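Local coordinates for ThermoDBP-single stranded DNA binding protein (Thermoproteus tenax, PDB 3TEK) that binds single-stranded DNA in a non-canonical way, apparently taking the place of the usual single-stranded DNA-binding protein in the Thermoproteales, at residues A[62-65]-A[66-70]; A[94-97]-A[98-101]; A[51-54]-A[55-59]; A[102-105]-A[106-110]. One frame throughout, in Å; residues are numbered along the deposited sequence.

Contact 1: A[62-65]-A[66-70]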
loop_
_atom_site.group_PDB
_atom_site.type_symbol
_atom_site.label_atom_id
_atom_site.label_comp_id
_atom_site.label_asym_id
_atom_site.label_seq_id
_atom_site.Cartn_x
_atom_site.Cartn_y
_atom_site.Cartn_z
ATOM N N GLY A 62 8.017 -7.846 4.069
ATOM C CA GLY A 62 7.323 -8.980 4.670
ATOM C C GLY A 62 6.862 -9.999 3.639
ATOM O O GLY A 62 7.066 -11.187 3.823
ATOM N N SER A 63 6.249 -9.532 2.549
ATOM C CA SER A 63 5.822 -10.446 1.482
ATOM C C SER A 63 7.026 -11.146 0.810
ATOM O O SER A 63 6.943 -12.317 0.467
ATOM C CB SER A 63 4.971 -9.736 0.442
ATOM O OG SER A 63 3.826 -9.126 1.047
ATOM N N LEU A 64 8.130 -10.439 0.630
ATOM C CA LEU A 64 9.286 -11.055 0.015
ATOM C C LEU A 64 9.869 -12.190 0.877
ATOM O O LEU A 64 10.233 -13.239 0.364
ATOM C CB LEU A 64 10.349 -10.008 -0.329
ATOM C CG LEU A 64 10.032 -9.144 -1.564
ATOM C CD1 LEU A 64 10.891 -7.933 -1.584
ATOM C CD2 LEU A 64 10.162 -9.919 -2.892
ATOM N N ARG A 65 9.940 -11.949 2.173
ATOM C CA ARG A 65 10.334 -12.968 3.136
ATOM C C ARG A 65 9.397 -14.166 3.122
ATOM O O ARG A 65 9.865 -15.297 3.135
ATOM C CB ARG A 65 10.365 -12.392 4.554
ATOM C CG ARG A 65 11.485 -11.431 4.779
ATOM C CD ARG A 65 11.649 -11.063 6.271
ATOM N NE ARG A 65 12.041 -9.656 6.395
ATOM C CZ ARG A 65 11.230 -8.649 6.726
ATOM N NH1 ARG A 65 9.950 -8.868 7.039
ATOM N NH2 ARG A 65 11.723 -7.413 6.781
ATOM N N GLU A 66 8.086 -13.898 3.121
ATOM C CA GLU A 66 7.053 -14.955 3.058
ATOM C C GLU A 66 7.273 -15.856 1.858
ATOM O O GLU A 66 7.401 -17.087 1.979
ATOM C CB GLU A 66 5.664 -14.340 2.921
ATOM C CG GLU A 66 4.980 -14.036 4.210
ATOM C CD GLU A 66 4.281 -15.267 4.785
ATOM O OE1 GLU A 66 3.513 -15.933 4.038
ATOM O OE2 GLU A 66 4.502 -15.557 5.983
ATOM N N GLN A 67 7.346 -15.230 0.690
ATOM C CA GLN A 67 7.399 -15.992 -0.547
ATOM C C GLN A 67 8.758 -16.617 -0.905
ATOM O O GLN A 67 8.783 -17.709 -1.466
ATOM C CB GLN A 67 6.868 -15.144 -1.711
ATOM C CG GLN A 67 5.407 -14.736 -1.509
ATOM C CD GLN A 67 4.519 -15.900 -1.095
ATOM O OE1 GLN A 67 4.686 -17.031 -1.565
ATOM N NE2 GLN A 67 3.560 -15.623 -0.219
ATOM N N PHE A 68 9.858 -15.935 -0.608
ATOM C CA PHE A 68 11.198 -16.416 -1.005
ATOM C C PHE A 68 12.127 -16.822 0.153
ATOM O O PHE A 68 13.291 -17.126 -0.085
ATOM C CB PHE A 68 11.911 -15.348 -1.825
ATOM C CG PHE A 68 11.189 -14.980 -3.073
ATOM C CD1 PHE A 68 11.202 -15.835 -4.174
ATOM C CD2 PHE A 68 10.497 -13.783 -3.152
ATOM C CE1 PHE A 68 10.525 -15.505 -5.337
ATOM C CE2 PHE A 68 9.813 -13.424 -4.310
ATOM C CZ PHE A 68 9.833 -14.288 -5.416
ATOM N N GLY A 69 11.625 -16.780 1.387
ATOM C CA GLY A 69 12.426 -17.057 2.585
ATOM C C GLY A 69 13.444 -15.971 2.910
ATOM O O GLY A 69 13.274 -14.833 2.503
ATOM N N PRO A 70 14.535 -16.323 3.619
ATOM C CA PRO A 70 15.456 -15.278 4.080
ATOM C C PRO A 70 16.126 -14.501 2.948
ATOM O O PRO A 70 16.383 -13.315 3.123
ATOM C CB PRO A 70 16.496 -16.049 4.918
ATOM C CG PRO A 70 16.444 -17.428 4.417
ATOM C CD PRO A 70 15.003 -17.666 4.007
#
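Arg65 and Gly69 meet through their backbones at the last turn of helix 52-68. The Gly69 N-H reaches back to Arg65 O over 2.9 Å, but the bond is weak and badly bent, with only 124° at the hydrogen. A second touch runs the other way: the CA-H of Arg65 points at Gly69 O, with Arg65 CA 3.5 Å from that oxygen and the hydrogen well aligned. Gly69 has a positive phi here, where the chain leaves the helical path. Pro70 then follows with no N-H to offer, so it cannot supply the 6→1 bond of a Schellman motif. The long side chain of Arg65 heads away from the turn, and its NE forms a salt bridge with Glu73. Glu66 uses its backbone N to bond Gly62 O at 3.0 Å, and its CB lies 3.4 Å from Ser63 O. Its chain then folds sharply at chi2 (-83°) and carries the carboxylate away. Leu64 serves the apolar side. Its CD2 branch crosses to Phe68 CE2 at 3.8 Å, while the Leu64 carbonyl bonds Phe68 N at 2.9 Å and also sits at the edge of the Phe68 ring, near its plane. Gln67 CB covers part of one face of that ring, and Gln67 NE2 bonds Ser15. Beyond the helix, Leu64 packs on Ile75 and Phe76 of helix 71-79, and Phe68 wedges among Ile75, Leu17 and Val26, tying the helix end to strands 13-20 and 23-31.

Contact 2: A[94-97]-A[98-101]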
loop_
_atom_site.group_PDB
_atom_site.type_symbol
_atom_site.label_atom_id
_atom_site.label_comp_id
_atom_site.label_asym_id
_atom_site.label_seq_id
_atom_site.Cartn_x
_atom_site.Cartn_y
_atom_site.Cartn_z
ATOM N N ASP A 94 0.611 8.682 -4.793
ATOM C CA ASP A 94 -0.126 9.750 -5.475
ATOM C C ASP A 94 -1.467 9.282 -6.008
ATOM O O ASP A 94 -2.445 9.983 -5.875
ATOM C CB ASP A 94 0.679 10.324 -6.643
ATOM C CG ASP A 94 1.767 11.261 -6.185
ATOM O OD1 ASP A 94 2.010 11.346 -4.951
ATOM O OD2 ASP A 94 2.385 11.933 -7.057
ATOM N N GLY A 95 -1.488 8.103 -6.623
ATOM C CA GLY A 95 -2.705 7.550 -7.161
ATOM C C GLY A 95 -3.724 7.229 -6.076
ATOM O O GLY A 95 -4.913 7.494 -6.257
ATOM N N LEU A 96 -3.272 6.640 -4.967
ATOM C CA LEU A 96 -4.170 6.336 -3.845
ATOM C C LEU A 96 -4.696 7.589 -3.167
ATOM O O LEU A 96 -5.865 7.648 -2.822
ATOM C CB LEU A 96 -3.504 5.480 -2.791
ATOM C CG LEU A 96 -3.789 3.968 -2.850
ATOM C CD1 LEU A 96 -2.779 3.231 -1.974
ATOM C CD2 LEU A 96 -5.241 3.618 -2.445
ATOM N N LYS A 97 -3.814 8.558 -2.963
ATOM C CA LYS A 97 -4.180 9.820 -2.346
ATOM C C LYS A 97 -5.200 10.534 -3.203
ATOM O O LYS A 97 -6.184 11.073 -2.686
ATOM C CB LYS A 97 -2.940 10.685 -2.178
ATOM C CG LYS A 97 -3.103 11.949 -1.384
ATOM C CD LYS A 97 -1.720 12.564 -1.154
ATOM C CE LYS A 97 -1.770 14.005 -0.675
ATOM N NZ LYS A 97 -0.433 14.661 -0.896
ATOM N N LYS A 98 -4.970 10.533 -4.516
ATOM C CA LYS A 98 -5.901 11.156 -5.458
ATOM C C LYS A 98 -7.272 10.454 -5.437
ATOM O O LYS A 98 -8.329 11.080 -5.380
ATOM C CB LYS A 98 -5.319 11.115 -6.874
ATOM C CG LYS A 98 -6.103 11.974 -7.879
ATOM C CD LYS A 98 -5.336 12.215 -9.195
ATOM C CE LYS A 98 -5.861 11.371 -10.359
ATOM N NZ LYS A 98 -5.379 11.866 -11.700
ATOM N N TRP A 99 -7.244 9.141 -5.527
ATOM C CA TRP A 99 -8.454 8.362 -5.378
ATOM C C TRP A 99 -9.206 8.715 -4.068
ATOM O O TRP A 99 -10.428 8.872 -4.096
ATOM C CB TRP A 99 -8.136 6.865 -5.431
ATOM C CG TRP A 99 -9.298 6.057 -5.083
ATOM C CD1 TRP A 99 -10.340 5.746 -5.897
ATOM C CD2 TRP A 99 -9.585 5.477 -3.806
ATOM N NE1 TRP A 99 -11.266 4.997 -5.203
ATOM C CE2 TRP A 99 -10.829 4.818 -3.918
ATOM C CE3 TRP A 99 -8.910 5.448 -2.585
ATOM C CZ2 TRP A 99 -11.419 4.119 -2.844
ATOM C CZ3 TRP A 99 -9.475 4.746 -1.523
ATOM C CH2 TRP A 99 -10.727 4.103 -1.657
ATOM N N PHE A 100 -8.484 8.845 -2.950
ATOM C CA PHE A 100 -9.139 9.087 -1.648
ATOM C C PHE A 100 -9.798 10.443 -1.607
ATOM O O PHE A 100 -10.941 10.570 -1.235
ATOM C CB PHE A 100 -8.158 9.021 -0.493
ATOM C CG PHE A 100 -8.795 9.303 0.837
ATOM C CD1 PHE A 100 -9.549 8.331 1.475
ATOM C CD2 PHE A 100 -8.682 10.548 1.418
ATOM C CE1 PHE A 100 -10.159 8.586 2.723
ATOM C CE2 PHE A 100 -9.293 10.837 2.662
ATOM C CZ PHE A 100 -10.034 9.855 3.317
ATOM N N PHE A 101 -9.067 11.467 -2.012
ATOM C CA PHE A 101 -9.584 12.810 -1.912
ATOM C C PHE A 101 -10.563 13.145 -3.000
ATOM O O PHE A 101 -11.517 13.855 -2.746
ATOM C CB PHE A 101 -8.455 13.826 -1.862
ATOM C CG PHE A 101 -7.764 13.856 -0.550
ATOM C CD1 PHE A 101 -8.387 14.424 0.552
ATOM C CD2 PHE A 101 -6.499 13.284 -0.398
ATOM C CE1 PHE A 101 -7.769 14.439 1.787
ATOM C CE2 PHE A 101 -5.859 13.315 0.828
ATOM C CZ PHE A 101 -6.496 13.880 1.931
#
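The Phe101 ring takes Lys97 at its edge and Phe100 on one face. Lys97 CG approaches in the ring plane, 3.8 Å from Phe101 CD2, and Lys97 O is closer still at that edge, 3.2 Å from Phe101 CD2. Phe100 CD2 stands over the ring centre, 3.7 Å above the plane of Phe101, while Phe101 CD2 lies at the Phe100 edge. With CG of Lys97 anti to N (chi1 -172°), only CG meets the Phe101 edge, and the extended chain beyond it leads the ammonium away from the ring. Trp99 offers its indole edge to the helix: Leu96 O lies in the indole plane, 3.8 Å from Trp99 CE3. Leu96 runs beside the indole in the same direction, its CD2 4.1 Å from Trp99 CE3. Beneath these side chains run four successive i to i+4 bonds, of which Trp99 N to Gly95 O is the straightest (168°). Leu96 and Trp99 face Ile118 and Thr138 of the sheet, Phe100 meets the ring of Phe116, and Lys97 and Phe101 touch helix 37-41. Asp94 and Lys98 lie on the exposed side. This is an amphipathic alpha-helix laid against an antiparallel four-stranded sheet.

Contact 3: A[51-54]-A[55-59]; sequences EFFK and LLFGA
Phe52 and Leu56 lie side by side one turn apart, pointing the same way into the interior, with Phe52 CE2 3.8 Å from Leu56 CD2. One residue earlier in each case, and so further round the helix, Glu51 and Leu55 meet through apolar carbons: Glu51 CG lies 4.0 Å from Leu55 CG. The third pair is tighter. Phe57 CD1 comes within 2.9 Å of Phe53 O, and a ring torsion of 39°, well off the usual near-perpendicular setting, turns it there, which suggests some strain. Phe57 CE1 approaches the Phe53 ring only loosely, at its edge. The backbone beneath carries i to i+4 bonds from Leu55 to Glu51, Leu56 to Phe52, Phe57 to Phe53 and Gly58 to Lys54, the last the longest at 3.2 Å. Neighbouring rings also brace one another, for Phe52 CD2 sits 3.8 Å above the centre of Phe53. Farther out, Phe93 meets both of these rings, edge-to-face with Phe52, and Trp30 on strand 23-31 makes another edge-to-face contact with Phe52. Phe57 meets Phe85, while the carboxylate of Glu51 is held by a salt bridge from Arg39. The chemistry is therefore that of an aromatic cluster joining helix 52-68 to helix 83-108 and the sheet by dispersion and ring packing, with charge kept to Glu51, paired with Arg39, and to exposed Lys54.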
loop_
_atom_site.group_PDB
_atom_site.type_symbol
_atom_site.label_atom_id
_atom_site.label_comp_id
_atom_site.label_asym_id
_atom_site.label_seq_id
_atom_site.Cartn_x
_atom_site.Cartn_y
_atom_site.Cartn_z
ATOM N N GLU A 51 2.640 8.023 6.975
ATOM C CA GLU A 51 2.888 6.661 7.440
ATOM C C GLU A 51 2.889 5.699 6.253
ATOM O O GLU A 51 3.470 4.621 6.322
ATOM C CB GLU A 51 1.822 6.249 8.451
ATOM C CG GLU A 51 2.289 5.227 9.468
ATOM C CD GLU A 51 1.256 4.968 10.556
ATOM O OE1 GLU A 51 1.407 3.953 11.273
ATOM O OE2 GLU A 51 0.300 5.776 10.693
ATOM N N PHE A 52 2.245 6.127 5.171
ATOM C CA PHE A 52 2.064 5.322 3.972
ATOM C C PHE A 52 3.291 4.503 3.602
ATOM O O PHE A 52 3.193 3.298 3.376
ATOM C CB PHE A 52 1.708 6.201 2.789
ATOM C CG PHE A 52 1.523 5.435 1.522
ATOM C CD1 PHE A 52 0.279 4.914 1.184
ATOM C CD2 PHE A 52 2.585 5.205 0.670
ATOM C CE1 PHE A 52 0.101 4.208 0.003
ATOM C CE2 PHE A 52 2.411 4.485 -0.502
ATOM C CZ PHE A 52 1.169 3.984 -0.829
ATOM N N PHE A 53 4.429 5.178 3.531
ATOM C CA PHE A 53 5.656 4.588 2.992
ATOM C C PHE A 53 6.257 3.519 3.886
ATOM O O PHE A 53 6.727 2.474 3.414
ATOM C CB PHE A 53 6.653 5.706 2.672
ATOM C CG PHE A 53 6.226 6.531 1.490
ATOM C CD1 PHE A 53 6.279 5.990 0.214
ATOM C CD2 PHE A 53 5.704 7.795 1.648
ATOM C CE1 PHE A 53 5.865 6.729 -0.893
ATOM C CE2 PHE A 53 5.280 8.541 0.544
ATOM C CZ PHE A 53 5.342 8.002 -0.710
ATOM N N LYS A 54 6.190 3.783 5.185
ATOM C CA LYS A 54 6.591 2.848 6.215
ATOM C C LYS A 54 5.718 1.607 6.178
ATOM O O LYS A 54 6.214 0.479 6.279
ATOM C CB LYS A 54 6.471 3.519 7.586
ATOM C CG LYS A 54 7.245 2.840 8.687
ATOM C CD LYS A 54 7.118 3.606 10.057
ATOM C CE LYS A 54 7.521 5.090 9.961
ATOM N NZ LYS A 54 9.003 5.371 9.960
ATOM N N LEU A 55 4.407 1.818 6.033
ATOM C CA LEU A 55 3.472 0.706 5.940
ATOM C C LEU A 55 3.743 -0.096 4.653
ATOM O O LEU A 55 3.818 -1.324 4.677
ATOM C CB LEU A 55 2.017 1.205 6.004
ATOM C CG LEU A 55 1.645 1.942 7.333
ATOM C CD1 LEU A 55 0.269 2.606 7.248
ATOM C CD2 LEU A 55 1.741 1.041 8.572
ATOM N N LEU A 56 3.915 0.614 3.542
ATOM C CA LEU A 56 4.084 -0.052 2.255
ATOM C C LEU A 56 5.366 -0.908 2.252
ATOM O O LEU A 56 5.385 -2.036 1.765
ATOM C CB LEU A 56 4.136 0.984 1.129
ATOM C CG LEU A 56 4.490 0.482 -0.251
ATOM C CD1 LEU A 56 3.341 -0.337 -0.762
ATOM C CD2 LEU A 56 4.731 1.618 -1.192
ATOM N N PHE A 57 6.421 -0.341 2.806
ATOM C CA PHE A 57 7.736 -0.970 2.813
ATOM C C PHE A 57 7.778 -2.219 3.660
ATOM O O PHE A 57 8.401 -3.202 3.280
ATOM C CB PHE A 57 8.800 0.025 3.267
ATOM C CG PHE A 57 9.272 0.953 2.161
ATOM C CD1 PHE A 57 8.385 1.468 1.223
ATOM C CD2 PHE A 57 10.609 1.316 2.065
ATOM C CE1 PHE A 57 8.806 2.322 0.201
ATOM C CE2 PHE A 57 11.047 2.188 1.030
ATOM C CZ PHE A 57 10.120 2.688 0.104
ATOM N N GLY A 58 7.104 -2.176 4.801
ATOM C CA GLY A 58 6.937 -3.363 5.632
ATOM C C GLY A 58 6.123 -4.413 4.914
ATOM O O GLY A 58 6.437 -5.603 4.969
ATOM N N ALA A 59 5.092 -3.968 4.197
ATOM C CA ALA A 59 4.274 -4.891 3.421
ATOM C C ALA A 59 5.098 -5.603 2.332
ATOM O O ALA A 59 4.973 -6.812 2.152
ATOM C CB ALA A 59 3.044 -4.164 2.802
#

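Contact 4: A[102-105]-A[106-110]; sequences EEAV and PRYNL
Val105 and Leu110 meet at the close of helix 83-108, and hydrogen bonds set the turn between them. Leu110 N bonds Val105 O at 3.1 Å, a 6→1 link that spans Asn109, whose phi is positive. Before it, ordinary i to i+4 bonds run from Arg107 N to Glu103 O and from Tyr108 N to Ala104 O, the latter 2.8 Å and nearly in line with the carbonyl. Tyr108 N has a second, weak bond to Val105 O. Pro106 brings no N-H, so the turn before it goes unbonded at that point. The helix kinks here, beside a wider pi-type turn at 102-104, with Pro106 CG 3.8 Å from Glu102 O. Apolar contacts come next. Val105 CG2, placed anti to the carbonyl carbon, touches Leu110 CD1 at 4.0 Å. Val105 CB lies 3.3 Å from Pro106 CD, a closeness largely set by the peptide link to a proline. Ala104 CB gives Tyr108 CD2 only a light touch at 4.4 Å. Among the flat groups, Arg107 bends at chi2 (63°) back over Tyr108. Arg107 CG stands 3.6 Å above the centre of the Tyr108 ring, and Tyr108 CE1 lies over a face of the guanidinium. In the sheet, Tyr108 meets the Tyr142 ring and Leu110 packs on Leu140; Leu110 also touches Phe100, earlier on the same helix. The 6→1 bond, the positive phi at Asn109 and the Val105–Leu110 pair across them are the marks of a Schellman motif capping the C-terminus of a helix.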
loop_
_atom_site.group_PDB
_atom_site.type_symbol
_atom_site.label_atom_id
_atom_site.label_comp_id
_atom_site.label_asym_id
_atom_site.label_seq_id
_atom_site.Cartn_x
_atom_site.Cartn_y
_atom_site.Cartn_z
ATOM N N GLU A 102 -10.347 12.636 -4.202
ATOM C CA GLU A 102 -11.153 13.062 -5.345
ATOM C C GLU A 102 -12.320 12.131 -5.666
ATOM O O GLU A 102 -13.255 12.548 -6.353
ATOM C CB GLU A 102 -10.284 13.242 -6.579
ATOM C CG GLU A 102 -9.215 14.299 -6.391
ATOM C CD GLU A 102 -8.461 14.657 -7.665
ATOM O OE1 GLU A 102 -7.379 15.275 -7.539
ATOM O OE2 GLU A 102 -8.937 14.337 -8.779
ATOM N N GLU A 103 -12.270 10.885 -5.186
ATOM C CA GLU A 103 -13.353 9.941 -5.419
ATOM C C GLU A 103 -13.992 9.464 -4.115
ATOM O O GLU A 103 -15.190 9.600 -3.934
ATOM C CB GLU A 103 -12.874 8.757 -6.260
ATOM C CG GLU A 103 -12.548 9.113 -7.704
ATOM C CD GLU A 103 -11.864 7.968 -8.432
ATOM O OE1 GLU A 103 -10.657 8.083 -8.757
ATOM O OE2 GLU A 103 -12.523 6.936 -8.664
ATOM N N ALA A 104 -13.210 8.882 -3.214
ATOM C CA ALA A 104 -13.787 8.331 -1.956
ATOM C C ALA A 104 -14.498 9.392 -1.081
ATOM O O ALA A 104 -15.641 9.196 -0.636
ATOM C CB ALA A 104 -12.728 7.611 -1.144
ATOM N N VAL A 105 -13.797 10.489 -0.819
ATOM C CA VAL A 105 -14.300 11.581 0.004
ATOM C C VAL A 105 -15.672 12.120 -0.465
ATOM O O VAL A 105 -16.640 12.069 0.305
ATOM C CB VAL A 105 -13.250 12.699 0.174
ATOM C CG1 VAL A 105 -13.920 13.980 0.673
ATOM C CG2 VAL A 105 -12.133 12.243 1.147
ATOM N N PRO A 106 -15.782 12.584 -1.726
ATOM C CA PRO A 106 -17.112 13.031 -2.145
ATOM C C PRO A 106 -18.117 11.881 -2.208
ATOM O O PRO A 106 -19.283 12.086 -1.912
ATOM C CB PRO A 106 -16.867 13.617 -3.553
ATOM C CG PRO A 106 -15.424 13.927 -3.595
ATOM C CD PRO A 106 -14.763 12.882 -2.747
ATOM N N ARG A 107 -17.665 10.682 -2.594
ATOM C CA ARG A 107 -18.565 9.542 -2.674
ATOM C C ARG A 107 -19.235 9.229 -1.347
ATOM O O ARG A 107 -20.423 8.934 -1.298
ATOM C CB ARG A 107 -17.836 8.285 -3.162
ATOM C CG ARG A 107 -18.620 6.974 -3.053
ATOM C CD ARG A 107 -19.874 6.974 -3.910
ATOM N NE ARG A 107 -20.622 5.708 -3.834
ATOM C CZ ARG A 107 -21.552 5.402 -2.918
ATOM N NH1 ARG A 107 -21.885 6.260 -1.947
ATOM N NH2 ARG A 107 -22.162 4.220 -2.969
ATOM N N TYR A 108 -18.466 9.285 -0.277
ATOM C CA TYR A 108 -18.960 8.836 1.011
ATOM C C TYR A 108 -19.225 9.976 1.969
ATOM O O TYR A 108 -19.549 9.729 3.121
ATOM C CB TYR A 108 -17.986 7.855 1.629
ATOM C CG TYR A 108 -17.835 6.588 0.821
ATOM C CD1 TYR A 108 -18.928 5.753 0.595
ATOM C CD2 TYR A 108 -16.613 6.228 0.276
ATOM C CE1 TYR A 108 -18.805 4.593 -0.141
ATOM C CE2 TYR A 108 -16.472 5.057 -0.473
ATOM C CZ TYR A 108 -17.573 4.251 -0.681
ATOM O OH TYR A 108 -17.437 3.083 -1.395
ATOM N N ASN A 109 -19.106 11.208 1.485
ATOM C CA ASN A 109 -19.289 12.415 2.308
ATOM C C ASN A 109 -18.389 12.413 3.538
ATOM O O ASN A 109 -18.840 12.727 4.643
ATOM C CB ASN A 109 -20.749 12.586 2.726
ATOM C CG ASN A 109 -21.670 12.696 1.540
ATOM O OD1 ASN A 109 -21.677 13.706 0.838
ATOM N ND2 ASN A 109 -22.446 11.649 1.293
ATOM N N LEU A 110 -17.113 12.070 3.331
ATOM C CA LEU A 110 -16.162 12.001 4.441
ATOM C C LEU A 110 -15.829 13.415 4.884
ATOM O O LEU A 110 -15.832 14.341 4.064
ATOM C CB LEU A 110 -14.873 11.253 4.049
ATOM C CG LEU A 110 -15.058 9.833 3.549
ATOM C CD1 LEU A 110 -13.699 9.223 3.178
ATOM C CD2 LEU A 110 -15.780 9.008 4.593
#

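Two helices carry all four contacts. Helix 52-68 holds contact 3 near its start and contact 1 at its end, while helix 83-108 holds contact 2 and, directly after it, contact 4. Contact 3 lies deepest, about 7 Å between its centre and that of the chain, and is aromatic, as is contact 2; it joins contact 2 where Leu96 CD1 packs 3.6 Å from Phe52 CE1. Contacts 1 and 4, on opposite sides of the chain's centre, both end helices through a positive phi, yet only contact 4 gains the 6→1 bond, since a proline follows the turning residue in contact 1. Contact 4 is a surface contact; the other three are partly buried.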